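Local coordinates for Serine/threonine-protein phosphatase 2A regulatory subunit B'' subunit alpha (Homo sapiens, PDB 4I5J) that serves as a calcium-binding regulatory subunit of protein phosphatase 2A that might modulate the enzyme's substrate selectivity, activity and subcellular localization, at residues A[241-246]-A[260-265]; A[143-148]-A[272-277]. One frame throughout, in Å; residues are numbered along the deposited sequence.

Interaction 1. Residues A[241-246]-A[260-265]; sequences LDLVKP and CRMAHI
Leu243 pushes its forked tip into the notch between Met262 and Ile265. One prong, CD1, rests on the base of the Met262 side chain, 3.8 Å from CG and just as near CB; the other, CD2, meets the Ile265 branch methyl CG2 at 3.6 Å. Leu243 crosses both side chains at about a right angle, a bump entering a hollow rather than two chains lying alongside. The reach depends on chi1 of -179°, which sets Leu243 CG anti to its backbone N. Helix 233-244 and helix 254-260, with the loop between them, make a helix-loop-helix unit, consistent with the EF-hand character of the chain. The contact joins the end of the first helix to the turn that leaves the second, where Arg261 has positive phi and Met262 is N-cap of helix 263-271. A second fit lies beside it: Cys260 CB sits 3.4 Å from Val244 O, while its SG lies 4.0 Å from Val244 CG2. That sulfur also accepts from Met262 N (3.2 Å, 159° at the hydrogen), tying it to the turn. Val244 continues onto Asp256 and Leu257 of helix 254-260.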
ATOM      1  N   LEU A 241       4.683 -18.227  15.601  1.00 52.81           N
ATOM      2  CA  LEU A 241       3.909 -19.347  15.097  1.00 50.64           C
ATOM      3  C   LEU A 241       2.650 -19.510  15.925  1.00 48.58           C
ATOM      4  O   LEU A 241       1.579 -19.772  15.380  1.00 50.60           O
ATOM      5  CB  LEU A 241       4.732 -20.629  15.095  1.00 49.86           C
ATOM      6  CG  LEU A 241       5.781 -20.760  13.993  1.00 49.02           C
ATOM      7  CD1 LEU A 241       6.573 -22.093  14.191  1.00 44.76           C
ATOM      8  CD2 LEU A 241       5.109 -20.680  12.619  1.00 38.84           C
ATOM      9  N   ASP A 242       2.769 -19.346  17.240  1.00 52.13           N
ATOM     10  CA  ASP A 242       1.593 -19.377  18.098  1.00 58.01           C
ATOM     11  C   ASP A 242       0.681 -18.206  17.733  1.00 59.90           C
ATOM     12  O   ASP A 242      -0.547 -18.322  17.763  1.00 65.89           O
ATOM     13  CB  ASP A 242       1.994 -19.329  19.570  1.00 65.29           C
ATOM     14  CG  ASP A 242       2.808 -20.548  19.992  1.00 82.06           C
ATOM     15  OD1 ASP A 242       2.710 -21.607  19.322  1.00 83.32           O
ATOM     16  OD2 ASP A 242       3.548 -20.455  20.998  1.00 89.76           O
ATOM     17  N   LEU A 243       1.283 -17.087  17.346  1.00 50.80           N
ATOM     18  CA  LEU A 243       0.493 -15.928  16.957  1.00 53.15           C
ATOM     19  C   LEU A 243      -0.327 -16.196  15.698  1.00 59.26           C
ATOM     20  O   LEU A 243      -1.526 -15.910  15.664  1.00 58.14           O
ATOM     21  CB  LEU A 243       1.386 -14.713  16.746  1.00 52.48           C
ATOM     22  CG  LEU A 243       0.646 -13.433  16.357  1.00 57.07           C
ATOM     23  CD1 LEU A 243      -0.378 -13.069  17.422  1.00 60.53           C
ATOM     24  CD2 LEU A 243       1.638 -12.302  16.154  1.00 52.94           C
ATOM     25  N   VAL A 244       0.317 -16.765  14.678  1.00 56.81           N
ATOM     26  CA  VAL A 244      -0.270 -16.858  13.341  1.00 52.46           C
ATOM     27  C   VAL A 244      -1.043 -18.165  13.121  1.00 53.04           C
ATOM     28  O   VAL A 244      -1.992 -18.213  12.330  1.00 55.29           O
ATOM     29  CB  VAL A 244       0.825 -16.660  12.245  1.00 44.65           C
ATOM     30  CG1 VAL A 244       0.327 -17.027  10.851  1.00 39.60           C
ATOM     31  CG2 VAL A 244       1.316 -15.222  12.246  1.00 42.42           C
ATOM     32  N   LYS A 245      -0.654 -19.209  13.846  1.00 54.33           N
ATOM     33  CA  LYS A 245      -1.181 -20.562  13.624  1.00 50.22           C
ATOM     34  C   LYS A 245      -1.259 -20.945  12.144  1.00 49.16           C
ATOM     35  O   LYS A 245      -2.334 -21.265  11.638  1.00 56.81           O
ATOM     36  CB  LYS A 245      -2.571 -20.728  14.249  1.00 54.14           C
ATOM     37  CG  LYS A 245      -2.768 -20.071  15.618  1.00 65.44           C
ATOM     38  CD  LYS A 245      -2.304 -20.959  16.745  1.00 71.76           C
ATOM     39  CE  LYS A 245      -2.928 -20.522  18.066  1.00 72.43           C
ATOM     40  NZ  LYS A 245      -2.615 -19.107  18.365  1.00 75.46           N
ATOM     41  N   PRO A 246      -0.123 -20.937  11.441  1.00 47.69           N
ATOM     42  CA  PRO A 246      -0.210 -21.293  10.022  1.00 43.27           C
ATOM     43  C   PRO A 246      -0.497 -22.780   9.812  1.00 47.84           C
ATOM     44  O   PRO A 246      -0.239 -23.591  10.699  1.00 42.59           O
ATOM     45  CB  PRO A 246       1.186 -20.956   9.504  1.00 41.51           C
ATOM     46  CG  PRO A 246       2.069 -21.182  10.674  1.00 47.90           C
ATOM     47  CD  PRO A 246       1.270 -20.731  11.876  1.00 49.94           C
ATOM     48  N   CYS A 260      -5.216 -15.091  10.417  1.00 64.05           N
ATOM     49  CA  CYS A 260      -4.883 -14.971  11.832  1.00 60.64           C
ATOM     50  C   CYS A 260      -5.326 -13.636  12.398  1.00 64.23           C
ATOM     51  O   CYS A 260      -5.431 -13.481  13.616  1.00 62.05           O
ATOM     52  CB  CYS A 260      -3.385 -15.160  12.065  1.00 60.45           C
ATOM     53  SG  CYS A 260      -2.359 -13.690  11.760  1.00 54.64           S
ATOM     54  N   ARG A 261      -5.564 -12.675  11.504  1.00 66.77           N
ATOM     55  CA  ARG A 261      -6.031 -11.337  11.864  1.00 64.69           C
ATOM     56  C   ARG A 261      -5.010 -10.520  12.671  1.00 59.59           C
ATOM     57  O   ARG A 261      -5.315  -9.431  13.127  1.00 62.00           O
ATOM     58  CB  ARG A 261      -7.406 -11.400  12.553  1.00 74.32           C
ATOM     59  CG  ARG A 261      -8.480 -12.051  11.674  1.00 82.87           C
ATOM     60  CD  ARG A 261      -9.535 -12.803  12.483  1.00 96.49           C
ATOM     61  NE  ARG A 261     -10.632 -11.938  12.920  1.00110.28           N
ATOM     62  CZ  ARG A 261     -11.783 -12.376  13.430  1.00117.02           C
ATOM     63  NH1 ARG A 261     -12.002 -13.680  13.567  1.00117.96           N
ATOM     64  NH2 ARG A 261     -12.720 -11.511  13.797  1.00119.05           N
ATOM     65  N   MET A 262      -3.791 -11.028  12.810  1.00 59.10           N
ATOM     66  CA  MET A 262      -2.745 -10.320  13.556  1.00 62.80           C
ATOM     67  C   MET A 262      -1.501 -10.008  12.717  1.00 59.00           C
ATOM     68  O   MET A 262      -0.407  -9.773  13.260  1.00 54.60           O
ATOM     69  CB  MET A 262      -2.347 -11.119  14.803  1.00 67.47           C
ATOM     70  CG  MET A 262      -2.744 -10.459  16.122  1.00 77.41           C
ATOM     71  SD  MET A 262      -4.517 -10.138  16.269  1.00113.44           S
ATOM     72  CE  MET A 262      -5.183 -11.802  16.309  1.00 82.85           C
ATOM     73  N   ALA A 263      -1.681  -9.981  11.398  1.00 53.59           N
ATOM     74  CA  ALA A 263      -0.571  -9.811  10.466  1.00 47.22           C
ATOM     75  C   ALA A 263       0.299  -8.609  10.806  1.00 45.87           C
ATOM     76  O   ALA A 263       1.514  -8.649  10.627  1.00 47.52           O
ATOM     77  CB  ALA A 263      -1.086  -9.707   9.043  1.00 44.04           C
ATOM     78  N   HIS A 264      -0.320  -7.546  11.313  1.00 47.56           N
ATOM     79  CA  HIS A 264       0.410  -6.315  11.591  1.00 46.09           C
ATOM     80  C   HIS A 264       1.414  -6.497  12.714  1.00 48.95           C
ATOM     81  O   HIS A 264       2.488  -5.892  12.702  1.00 54.15           O
ATOM     82  CB  HIS A 264      -0.552  -5.158  11.906  1.00 52.99           C
ATOM     83  CG  HIS A 264      -1.459  -5.416  13.066  1.00 56.54           C
ATOM     84  ND1 HIS A 264      -2.536  -6.276  12.991  1.00 62.00           N
ATOM     85  CD2 HIS A 264      -1.464  -4.919  14.325  1.00 53.97           C
ATOM     86  CE1 HIS A 264      -3.156  -6.306  14.156  1.00 64.16           C
ATOM     87  NE2 HIS A 264      -2.524  -5.493  14.984  1.00 66.42           N
ATOM     88  N   ILE A 265       1.066  -7.334  13.682  1.00 54.41           N
ATOM     89  CA  ILE A 265       1.974  -7.630  14.779  1.00 53.70           C
ATOM     90  C   ILE A 265       3.162  -8.435  14.282  1.00 50.49           C
ATOM     91  O   ILE A 265       4.314  -8.099  14.575  1.00 49.49           O
ATOM     92  CB  ILE A 265       1.260  -8.385  15.894  1.00 60.41           C
ATOM     93  CG1 ILE A 265       0.222  -7.465  16.542  1.00 69.19           C
ATOM     94  CG2 ILE A 265       2.250  -8.856  16.923  1.00 52.56           C
ATOM     95  CD1 ILE A 265      -0.504  -8.113  17.702  1.00 76.46           C
TER

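Interaction 2. Residues A[143-148]-A[272-277]; sequences DQASSS and NLEKYL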
ATOM      1  N   ASP A 143      11.369   8.242  11.443  1.00 69.49           N
ATOM      2  CA  ASP A 143      12.531   7.984  12.291  1.00 77.41           C
ATOM      3  C   ASP A 143      13.047   6.551  12.202  1.00 75.03           C
ATOM      4  O   ASP A 143      13.147   5.858  13.220  1.00 71.71           O
ATOM      5  CB  ASP A 143      12.212   8.355  13.740  1.00 85.85           C
ATOM      6  CG  ASP A 143      11.883   9.829  13.899  1.00 91.29           C
ATOM      7  OD1 ASP A 143      12.610  10.667  13.322  1.00 92.61           O
ATOM      8  OD2 ASP A 143      10.891  10.149  14.587  1.00 92.67           O
ATOM      9  N   GLN A 144      13.364   6.123  10.979  1.00 74.31           N
ATOM     10  CA  GLN A 144      13.884   4.777  10.711  1.00 71.97           C
ATOM     11  C   GLN A 144      12.990   3.651  11.213  1.00 68.62           C
ATOM     12  O   GLN A 144      13.488   2.590  11.601  1.00 68.23           O
ATOM     13  CB  GLN A 144      15.287   4.606  11.291  1.00 72.62           C
ATOM     14  CG  GLN A 144      16.358   5.323  10.519  1.00 72.86           C
ATOM     15  CD  GLN A 144      17.581   5.563  11.358  1.00 76.67           C
ATOM     16  OE1 GLN A 144      17.539   6.323  12.324  1.00 81.66           O
ATOM     17  NE2 GLN A 144      18.681   4.911  11.008  1.00 75.05           N
ATOM     18  N   ALA A 145      11.679   3.881  11.188  1.00 64.55           N
ATOM     19  CA  ALA A 145      10.718   2.912  11.702  1.00 63.67           C
ATOM     20  C   ALA A 145      10.854   1.559  11.005  1.00 71.64           C
ATOM     21  O   ALA A 145      10.582   0.520  11.609  1.00 74.81           O
ATOM     22  CB  ALA A 145       9.300   3.439  11.565  1.00 61.75           C
ATOM     23  N   SER A 146      11.283   1.582   9.740  1.00 71.81           N
ATOM     24  CA  SER A 146      11.445   0.371   8.935  1.00 65.45           C
ATOM     25  C   SER A 146      12.912  -0.044   8.792  1.00 58.66           C
ATOM     26  O   SER A 146      13.808   0.807   8.740  1.00 58.41           O
ATOM     27  CB  SER A 146      10.804   0.559   7.559  1.00 62.05           C
ATOM     28  OG  SER A 146       9.404   0.751   7.678  1.00 57.72           O
ATOM     29  N   SER A 147      13.148  -1.357   8.730  1.00 50.07           N
ATOM     30  CA  SER A 147      14.502  -1.904   8.666  1.00 41.58           C
ATOM     31  C   SER A 147      15.113  -1.754   7.284  1.00 42.72           C
ATOM     32  O   SER A 147      14.393  -1.757   6.280  1.00 52.45           O
ATOM     33  CB  SER A 147      14.490  -3.389   9.063  1.00 48.90           C
ATOM     34  OG  SER A 147      13.984  -4.214   8.022  1.00 49.13           O
ATOM     35  N   SER A 148      16.437  -1.662   7.211  1.00 37.64           N
ATOM     36  CA  SER A 148      17.086  -1.538   5.912  1.00 43.44           C
ATOM     37  C   SER A 148      16.808  -2.738   5.004  1.00 49.64           C
ATOM     38  O   SER A 148      16.881  -2.630   3.769  1.00 46.97           O
ATOM     39  CB  SER A 148      18.590  -1.367   6.067  1.00 45.86           C
ATOM     40  OG  SER A 148      19.223  -2.627   6.170  1.00 59.74           O
ATOM     41  N   ASN A 272       9.716  -3.543  11.994  1.00 56.78           N
ATOM     42  CA  ASN A 272       9.449  -2.235  12.617  1.00 59.16           C
ATOM     43  C   ASN A 272       9.832  -2.315  14.103  1.00 58.07           C
ATOM     44  O   ASN A 272       8.983  -2.544  14.972  1.00 58.85           O
ATOM     45  CB  ASN A 272       7.985  -1.796  12.408  1.00 58.62           C
ATOM     46  CG  ASN A 272       7.733  -0.321  12.781  1.00 69.02           C
ATOM     47  OD1 ASN A 272       8.229   0.180  13.794  1.00 70.25           O
ATOM     48  ND2 ASN A 272       6.941   0.367  11.960  1.00 70.63           N
ATOM     49  N   LEU A 273      11.127  -2.157  14.375  1.00 57.50           N
ATOM     50  CA  LEU A 273      11.691  -2.390  15.713  1.00 65.67           C
ATOM     51  C   LEU A 273      11.004  -1.552  16.768  1.00 70.68           C
ATOM     52  O   LEU A 273      10.776  -2.018  17.874  1.00 76.32           O
ATOM     53  CB  LEU A 273      13.191  -2.075  15.727  1.00 73.24           C
ATOM     54  CG  LEU A 273      14.001  -2.361  17.000  1.00 76.23           C
ATOM     55  CD1 LEU A 273      13.884  -3.831  17.400  1.00 77.95           C
ATOM     56  CD2 LEU A 273      15.473  -1.973  16.807  1.00 72.72           C
ATOM     57  N   GLU A 274      10.692  -0.307  16.409  1.00 71.82           N
ATOM     58  CA  GLU A 274      10.007   0.640  17.283  1.00 74.13           C
ATOM     59  C   GLU A 274       8.618   0.162  17.680  1.00 70.38           C
ATOM     60  O   GLU A 274       8.274   0.145  18.860  1.00 74.97           O
ATOM     61  CB  GLU A 274       9.875   2.002  16.590  1.00 85.37           C
ATOM     62  CG  GLU A 274      11.120   2.881  16.617  1.00 91.95           C
ATOM     63  CD  GLU A 274      10.849   4.274  16.053  1.00 99.11           C
ATOM     64  OE1 GLU A 274      10.200   4.364  14.987  1.00 97.95           O
ATOM     65  OE2 GLU A 274      11.270   5.277  16.680  1.00102.24           O
ATOM     66  N   LYS A 275       7.809  -0.201  16.690  1.00 70.80           N
ATOM     67  CA  LYS A 275       6.463  -0.717  16.946  1.00 76.32           C
ATOM     68  C   LYS A 275       6.497  -2.098  17.613  1.00 82.81           C
ATOM     69  O   LYS A 275       5.488  -2.548  18.151  1.00 88.58           O
ATOM     70  CB  LYS A 275       5.627  -0.780  15.653  1.00 71.38           C
ATOM     71  CG  LYS A 275       5.159   0.559  15.099  1.00 74.02           C
ATOM     72  CD  LYS A 275       4.233   0.376  13.883  1.00 78.07           C
ATOM     73  CE  LYS A 275       3.673   1.722  13.374  1.00 80.21           C
ATOM     74  NZ  LYS A 275       3.070   1.653  11.998  1.00 73.59           N
ATOM     75  N   TYR A 276       7.646  -2.770  17.563  1.00 82.76           N
ATOM     76  CA  TYR A 276       7.789  -4.069  18.223  1.00 87.93           C
ATOM     77  C   TYR A 276       7.966  -3.889  19.724  1.00 95.16           C
ATOM     78  O   TYR A 276       7.217  -4.460  20.517  1.00 99.87           O
ATOM     79  CB  TYR A 276       8.961  -4.877  17.653  1.00 83.41           C
ATOM     80  CG  TYR A 276       9.280  -6.139  18.447  1.00 88.20           C
ATOM     81  CD1 TYR A 276       8.295  -7.081  18.721  1.00 91.05           C
ATOM     82  CD2 TYR A 276      10.571  -6.393  18.908  1.00 88.75           C
ATOM     83  CE1 TYR A 276       8.583  -8.239  19.438  1.00 92.26           C
ATOM     84  CE2 TYR A 276      10.870  -7.549  19.621  1.00 86.39           C
ATOM     85  CZ  TYR A 276       9.871  -8.469  19.885  1.00 89.51           C
ATOM     86  OH  TYR A 276      10.155  -9.624  20.599  1.00 90.97           O
ATOM     87  N   LEU A 277       8.961  -3.088  20.098  1.00 94.38           N
ATOM     88  CA  LEU A 277       9.227  -2.763  21.496  1.00 92.28           C
ATOM     89  C   LEU A 277       8.004  -2.148  22.164  1.00 95.45           C
ATOM     90  O   LEU A 277       7.846  -2.233  23.378  1.00102.45           O
ATOM     91  CB  LEU A 277      10.425  -1.818  21.601  1.00 89.83           C
ATOM     92  CG  LEU A 277      11.648  -2.285  20.806  1.00 88.15           C
ATOM     93  CD1 LEU A 277      12.831  -1.335  20.950  1.00 85.10           C
ATOM     94  CD2 LEU A 277      12.028  -3.694  21.215  1.00 90.48           C
TER
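The N-cap of the short helix 273-277 is where this contact forms, with Asn272 as the capping residue and Ala145 leaning on it from the loop before helix 148-154. Asn272 CG stands anti to the backbone N (chi1 -168°), which turns OD1 back to accept from Lys275 N at 3.0 Å; the bond is fairly straight, 164° at the hydrogen, although the donor lies well above the carbonyl plane. The other face of the amide is met by Ala145 O, which sits almost directly over Asn272 CG at 3.2 Å. This is a carbonyl oxygen set over the face of the amide, not a hydrogen bond: Ala145 O and Asn272 OD1 are both acceptors. A CA-H...O contact supports it, Asn272 CA lying 3.1 Å from Ala145 O with 155° at the hydrogen. An alanine in place of Asn272 would probably leave Lys275 N without its capping acceptor and open a gap where the amide lies under Ala145 O. Two residues further on, Glu274 runs extended beyond CG and brings OE1 to 3.6 Å from Ala145 CA. Its carboxylate also comes near Asp143, with Glu274 OE2 5.3 Å from Asp143 OD2; these like charges might raise the carboxylates' affinity for protons slightly, though the helix N-terminus could offset this for Glu274. Ser147, itself N-cap of helix 148-154 through a bond from Ile150 N to its OG, is backbone-bonded to Phe271 at the end of helix 263-271. Helix 209-226 flanks both partners, as Ser148 OG bonds Glu218 OE2 on the loop side while Tyr276 and Leu277 rest on Met223.

How the interactions relate
Helix 263-271 connects the two contacts: it starts at the turn of interaction 1, carrying Ile265, and runs to Phe271, directly ahead of the Asn272 cap in interaction 2. Their centres are 19 Å apart and their nearest atoms about 6 Å, so they do not touch. They differ in reach along the chain. Interaction 1 ties segments 14 residues apart, whereas interaction 2 bridges 124 residues, a span that includes both segments of interaction 1. Neither lies at the calcium site of Asp200, Asp202, Asp204, Val206 and Glu211. Interaction 2 is nonetheless linked to it through helix 209-226, which carries Glu211 near its start and Glu218 and Met223 farther along.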